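Local coordinates for protein metallophosphoesterase (Sphaerobacter thermophilus, PDB 3RQZ) that probably acts as a zinc-dependent phosphatase of the metallophosphoesterase superfamily, with a pair of zinc ions in its active site, at residues V148-D160 with A167-V179. Residues are numbered along the deposited sequence; the frame is centred on the assembly and turned at random.
Sequences VGHTHVPLYIRED and APHHPNDGEVLDV. With ZN (zinc ion), chain D.
Y156 and H169 form a single antiparallel bridge, a hydrogen-bonded pair in which Y156 N gives to H169 O (3.1 Å) and H169 N, nearly straight, to Y156 O (2.8 Å); the chain around H169, otherwise loop, follows edge strand 154-158 for this one bridge. H169 O also takes a CA-H...O contact from L155. The Y156 ring is clamped between two residues: H169 CB sits over one face, 3.6 Å from the ring centroid, and L177 CD1 over the opposite one at 3.9 Å. Beyond its CB, the H169 imidazole lies almost parallel to the phenol, planes 9° apart, but slid so far that the rings barely overlap; H169 NE2 is hydrogen-bonded to E161 OE2. P171 CB meets the phenol edge. With CG between the backbone N and carbonyl carbon (chi1 64°), the ring reaches across to E175, where Y156 OH donates a very short 2.5 Å bond to OE2, the carboxylate turned 80° from the ring. E175 OE1 accepts from N172 N at 3.0 Å, tying together the ends of the type II turn 172-175. With only an alanine at Y156, E175 OE2 would probably lose its phenolic donor and a gap would open between H169 and L177. P168 CB, before H169, packs on L155 CD1 and I157 CB, and P171 CG, after it, on P154 CB, while H170 CD2 meets V153 CG1 and H170 NE2 is hydrogen-bonded to D196 OD2. H152, earlier in segment 148-160, binds zinc through NE2, alongside D11, H13 and D37. One carboxylate thus engages both the phenol and the turn, so polar bonds and apolar ring contacts together join the edge of one sheet to turn 172-175 and to L177 of strand 176-178 in the other, in the two-sheet calcineurin-like fold.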
loop_
_atom_site.group_PDB
_atom_site.type_symbol
_atom_site.label_atom_id
_atom_site.label_comp_id
_atom_site.label_asym_id
_atom_site.label_seq_id
_atom_site.Cartn_x
_atom_site.Cartn_y
_atom_site.Cartn_z
ATOM N N VAL A 148 3.977 4.762 -5.592
ATOM C CA VAL A 148 4.090 5.084 -4.170
ATOM C C VAL A 148 2.805 4.713 -3.420
ATOM O O VAL A 148 1.755 4.579 -4.043
ATOM C CB VAL A 148 4.400 6.599 -3.954
ATOM C CG1 VAL A 148 5.639 7.043 -4.733
ATOM C CG2 VAL A 148 3.189 7.497 -4.339
ATOM N N GLY A 149 2.885 4.550 -2.093
ATOM C CA GLY A 149 1.698 4.308 -1.247
ATOM C C GLY A 149 1.638 5.321 -0.111
ATOM O O GLY A 149 1.778 6.547 -0.354
ATOM N N HIS A 150 1.382 4.809 1.102
ATOM C CA HIS A 150 1.600 5.541 2.379
ATOM C C HIS A 150 0.477 6.542 2.728
ATOM O O HIS A 150 0.104 6.693 3.894
ATOM C CB HIS A 150 2.995 6.221 2.324
ATOM C CG HIS A 150 3.542 6.708 3.633
ATOM N ND1 HIS A 150 3.243 6.145 4.856
ATOM C CD2 HIS A 150 4.435 7.697 3.886
ATOM C CE1 HIS A 150 3.907 6.785 5.807
ATOM N NE2 HIS A 150 4.652 7.719 5.241
ATOM N N THR A 151 -0.099 7.209 1.742
ATOM C CA THR A 151 -1.181 8.140 2.047
ATOM C C THR A 151 -2.523 7.429 2.236
ATOM O O THR A 151 -3.425 7.968 2.869
ATOM C CB THR A 151 -1.359 9.150 0.901
ATOM O OG1 THR A 151 -1.662 8.405 -0.287
ATOM C CG2 THR A 151 -0.075 9.952 0.670
ATOM N N HIS A 152 -2.662 6.234 1.663
ATOM C CA HIS A 152 -3.928 5.449 1.684
ATOM C C HIS A 152 -5.005 6.099 0.815
ATOM O O HIS A 152 -6.245 5.926 1.025
ATOM C CB HIS A 152 -4.464 5.240 3.108
ATOM C CG HIS A 152 -3.523 4.534 4.028
ATOM N ND1 HIS A 152 -3.927 4.035 5.248
ATOM C CD2 HIS A 152 -2.194 4.265 3.935
ATOM C CE1 HIS A 152 -2.892 3.486 5.863
ATOM N NE2 HIS A 152 -1.830 3.621 5.096
ATOM N N VAL A 153 -4.546 6.897 -0.139
ATOM C CA VAL A 153 -5.462 7.549 -1.075
ATOM C C VAL A 153 -4.925 7.341 -2.484
ATOM O O VAL A 153 -3.765 7.671 -2.760
ATOM C CB VAL A 153 -5.652 9.055 -0.738
ATOM C CG1 VAL A 153 -6.629 9.760 -1.762
ATOM C CG2 VAL A 153 -6.206 9.250 0.717
ATOM N N PRO A 154 -5.753 6.787 -3.389
ATOM C CA PRO A 154 -5.229 6.659 -4.741
ATOM C C PRO A 154 -5.013 8.033 -5.378
ATOM O O PRO A 154 -5.720 8.993 -5.059
ATOM C CB PRO A 154 -6.297 5.820 -5.477
ATOM C CG PRO A 154 -7.550 6.071 -4.724
ATOM C CD PRO A 154 -7.133 6.279 -3.272
ATOM N N LEU A 155 -4.030 8.120 -6.272
ATOM C CA LEU A 155 -3.537 9.400 -6.761
ATOM C C LEU A 155 -2.746 9.170 -8.045
ATOM O O LEU A 155 -2.114 8.116 -8.214
ATOM C CB LEU A 155 -2.598 10.031 -5.704
ATOM C CG LEU A 155 -1.860 11.338 -6.018
ATOM C CD1 LEU A 155 -1.821 12.291 -4.808
ATOM C CD2 LEU A 155 -0.425 11.090 -6.526
ATOM N N TYR A 156 -2.788 10.152 -8.948
ATOM C CA TYR A 156 -1.823 10.242 -10.020
ATOM C C TYR A 156 -1.527 11.707 -10.348
ATOM O O TYR A 156 -2.407 12.575 -10.276
ATOM C CB TYR A 156 -2.252 9.445 -11.278
ATOM C CG TYR A 156 -3.510 9.916 -11.991
ATOM C CD1 TYR A 156 -4.751 9.336 -11.703
ATOM C CD2 TYR A 156 -3.455 10.919 -12.969
ATOM C CE1 TYR A 156 -5.907 9.763 -12.347
ATOM C CE2 TYR A 156 -4.605 11.347 -13.647
ATOM C CZ TYR A 156 -5.825 10.757 -13.329
ATOM O OH TYR A 156 -6.963 11.163 -13.960
ATOM N N ILE A 157 -0.275 11.981 -10.690
ATOM C CA ILE A 157 0.096 13.323 -11.180
ATOM C C ILE A 157 1.179 13.164 -12.253
ATOM O O ILE A 157 2.057 12.334 -12.096
ATOM C CB ILE A 157 0.575 14.226 -10.013
ATOM C CG1 ILE A 157 0.750 15.677 -10.471
ATOM C CG2 ILE A 157 1.867 13.637 -9.335
ATOM C CD1 ILE A 157 0.854 16.678 -9.276
ATOM N N ARG A 158 1.072 13.913 -13.355
ATOM C CA ARG A 158 2.149 13.971 -14.354
ATOM C C ARG A 158 3.227 15.011 -13.977
ATOM O O ARG A 158 2.983 15.945 -13.212
ATOM C CB ARG A 158 1.603 14.205 -15.773
ATOM C CG ARG A 158 2.588 13.810 -16.878
ATOM C CD ARG A 158 1.935 13.628 -18.239
ATOM N NE ARG A 158 0.834 14.556 -18.423
ATOM C CZ ARG A 158 0.838 15.571 -19.276
ATOM N NH1 ARG A 158 -0.226 16.370 -19.347
ATOM N NH2 ARG A 158 1.891 15.779 -20.074
ATOM N N GLU A 159 4.424 14.824 -14.511
ATOM C CA GLU A 159 5.563 15.680 -14.170
ATOM C C GLU A 159 5.315 17.153 -14.514
ATOM O O GLU A 159 5.575 18.035 -13.690
ATOM C CB GLU A 159 6.826 15.151 -14.847
ATOM C CG GLU A 159 8.087 15.949 -14.576
ATOM C CD GLU A 159 9.331 15.333 -15.224
ATOM O OE1 GLU A 159 9.232 14.811 -16.362
ATOM O OE2 GLU A 159 10.414 15.372 -14.607
ATOM N N ASP A 160 4.793 17.423 -15.707
ATOM C CA ASP A 160 4.533 18.815 -16.088
ATOM C C ASP A 160 3.490 19.498 -15.191
ATOM O O ASP A 160 3.618 20.682 -14.905
ATOM C CB ASP A 160 4.159 18.950 -17.571
ATOM C CG ASP A 160 2.895 18.182 -17.948
ATOM O OD1 ASP A 160 2.332 17.430 -17.132
ATOM O OD2 ASP A 160 2.471 18.332 -19.100
ATOM N N ALA A 167 -2.776 20.588 -9.116
ATOM C CA ALA A 167 -3.175 19.579 -8.133
ATOM C C ALA A 167 -3.157 18.129 -8.702
ATOM O O ALA A 167 -3.492 17.927 -9.883
ATOM C CB ALA A 167 -4.574 19.937 -7.558
ATOM N N PRO A 168 -2.747 17.123 -7.877
ATOM C CA PRO A 168 -2.817 15.711 -8.319
ATOM C C PRO A 168 -4.267 15.262 -8.461
ATOM O O PRO A 168 -5.153 15.900 -7.915
ATOM C CB PRO A 168 -2.186 14.919 -7.173
ATOM C CG PRO A 168 -1.837 15.881 -6.107
ATOM C CD PRO A 168 -2.115 17.277 -6.547
ATOM N N HIS A 169 -4.492 14.157 -9.156
ATOM C CA HIS A 169 -5.838 13.688 -9.456
ATOM C C HIS A 169 -6.171 12.545 -8.527
ATOM O O HIS A 169 -5.324 11.712 -8.256
ATOM C CB HIS A 169 -5.910 13.197 -10.910
ATOM C CG HIS A 169 -5.524 14.230 -11.922
ATOM N ND1 HIS A 169 -6.456 14.959 -12.624
ATOM C CD2 HIS A 169 -4.307 14.652 -12.356
ATOM C CE1 HIS A 169 -5.835 15.792 -13.445
ATOM N NE2 HIS A 169 -4.532 15.631 -13.296
ATOM N N HIS A 170 -7.414 12.511 -8.047
ATOM C CA HIS A 170 -7.921 11.385 -7.281
ATOM C C HIS A 170 -8.774 10.544 -8.229
ATOM O O HIS A 170 -9.882 10.945 -8.574
ATOM C CB HIS A 170 -8.774 11.890 -6.098
ATOM C CG HIS A 170 -9.426 10.792 -5.309
ATOM N ND1 HIS A 170 -10.738 10.418 -5.500
ATOM C CD2 HIS A 170 -8.955 10.007 -4.313
ATOM C CE1 HIS A 170 -11.048 9.444 -4.661
ATOM N NE2 HIS A 170 -9.979 9.168 -3.935
ATOM N N PRO A 171 -8.260 9.385 -8.676
ATOM C CA PRO A 171 -9.017 8.588 -9.648
ATOM C C PRO A 171 -10.274 7.968 -9.042
ATOM O O PRO A 171 -10.310 7.636 -7.838
ATOM C CB PRO A 171 -8.026 7.480 -10.049
ATOM C CG PRO A 171 -7.132 7.335 -8.827
ATOM C CD PRO A 171 -7.021 8.708 -8.227
ATOM N N ASN A 172 -11.301 7.843 -9.872
ATOM C CA ASN A 172 -12.555 7.205 -9.480
ATOM C C ASN A 172 -12.402 5.717 -9.680
ATOM O O ASN A 172 -11.444 5.262 -10.309
ATOM C CB ASN A 172 -13.702 7.675 -10.389
ATOM C CG ASN A 172 -13.807 9.185 -10.502
ATOM O OD1 ASN A 172 -13.810 9.723 -11.617
ATOM N ND2 ASN A 172 -13.952 9.874 -9.365
ATOM N N ASP A 173 -13.377 4.962 -9.193
ATOM C CA ASP A 173 -13.450 3.523 -9.437
ATOM C C ASP A 173 -13.569 3.261 -10.940
ATOM O O ASP A 173 -14.483 3.766 -11.586
ATOM C CB ASP A 173 -14.654 2.904 -8.702
ATOM C CG ASP A 173 -14.715 1.396 -8.878
ATOM O OD1 ASP A 173 -13.640 0.761 -8.914
ATOM O OD2 ASP A 173 -15.825 0.845 -9.013
ATOM N N GLY A 174 -12.636 2.495 -11.499
ATOM C CA GLY A 174 -12.675 2.171 -12.937
ATOM C C GLY A 174 -11.937 3.131 -13.857
ATOM O O GLY A 174 -11.907 2.930 -15.081
ATOM N N GLU A 175 -11.365 4.183 -13.288
ATOM C CA GLU A 175 -10.712 5.209 -14.082
ATOM C C GLU A 175 -9.456 4.649 -14.731
ATOM O O GLU A 175 -8.610 4.030 -14.063
ATOM C CB GLU A 175 -10.375 6.446 -13.245
ATOM C CG GLU A 175 -9.628 7.543 -14.042
ATOM C CD GLU A 175 -9.746 8.916 -13.420
ATOM O OE1 GLU A 175 -10.512 9.084 -12.443
ATOM O OE2 GLU A 175 -9.066 9.839 -13.921
ATOM N N VAL A 176 -9.368 4.859 -16.040
ATOM C CA VAL A 176 -8.237 4.413 -16.844
ATOM C C VAL A 176 -7.294 5.580 -17.066
ATOM O O VAL A 176 -7.688 6.634 -17.584
ATOM C CB VAL A 176 -8.679 3.838 -18.212
ATOM C CG1 VAL A 176 -7.466 3.494 -19.077
ATOM C CG2 VAL A 176 -9.561 2.614 -18.028
ATOM N N LEU A 177 -6.039 5.381 -16.689
ATOM C CA LEU A 177 -4.988 6.385 -16.917
ATOM C C LEU A 177 -4.029 5.908 -17.997
ATOM O O LEU A 177 -3.468 4.815 -17.893
ATOM C CB LEU A 177 -4.205 6.680 -15.638
ATOM C CG LEU A 177 -3.101 7.741 -15.817
ATOM C CD1 LEU A 177 -3.664 9.152 -16.197
ATOM C CD2 LEU A 177 -2.210 7.840 -14.601
ATOM N N ASP A 178 -3.874 6.751 -19.019
ATOM C CA ASP A 178 -2.958 6.584 -20.138
ATOM C C ASP A 178 -1.581 7.122 -19.717
ATOM O O ASP A 178 -1.396 8.324 -19.596
ATOM C CB ASP A 178 -3.526 7.372 -21.348
ATOM C CG ASP A 178 -2.682 7.248 -22.618
ATOM O OD1 ASP A 178 -1.554 6.719 -22.581
ATOM O OD2 ASP A 178 -3.168 7.706 -23.688
ATOM N N VAL A 179 -0.619 6.233 -19.474
ATOM C CA VAL A 179 0.721 6.680 -19.096
ATOM C C VAL A 179 1.702 6.713 -20.282
ATOM O O VAL A 179 2.914 6.663 -20.065
ATOM C CB VAL A 179 1.312 5.853 -17.908
ATOM C CG1 VAL A 179 0.469 6.022 -16.640
ATOM C CG2 VAL A 179 1.429 4.373 -18.267
HETATM ZN ZN ZN D . 0.156 2.703 5.669
HETATM O O HOH W 1 0.213 4.188 7.617
#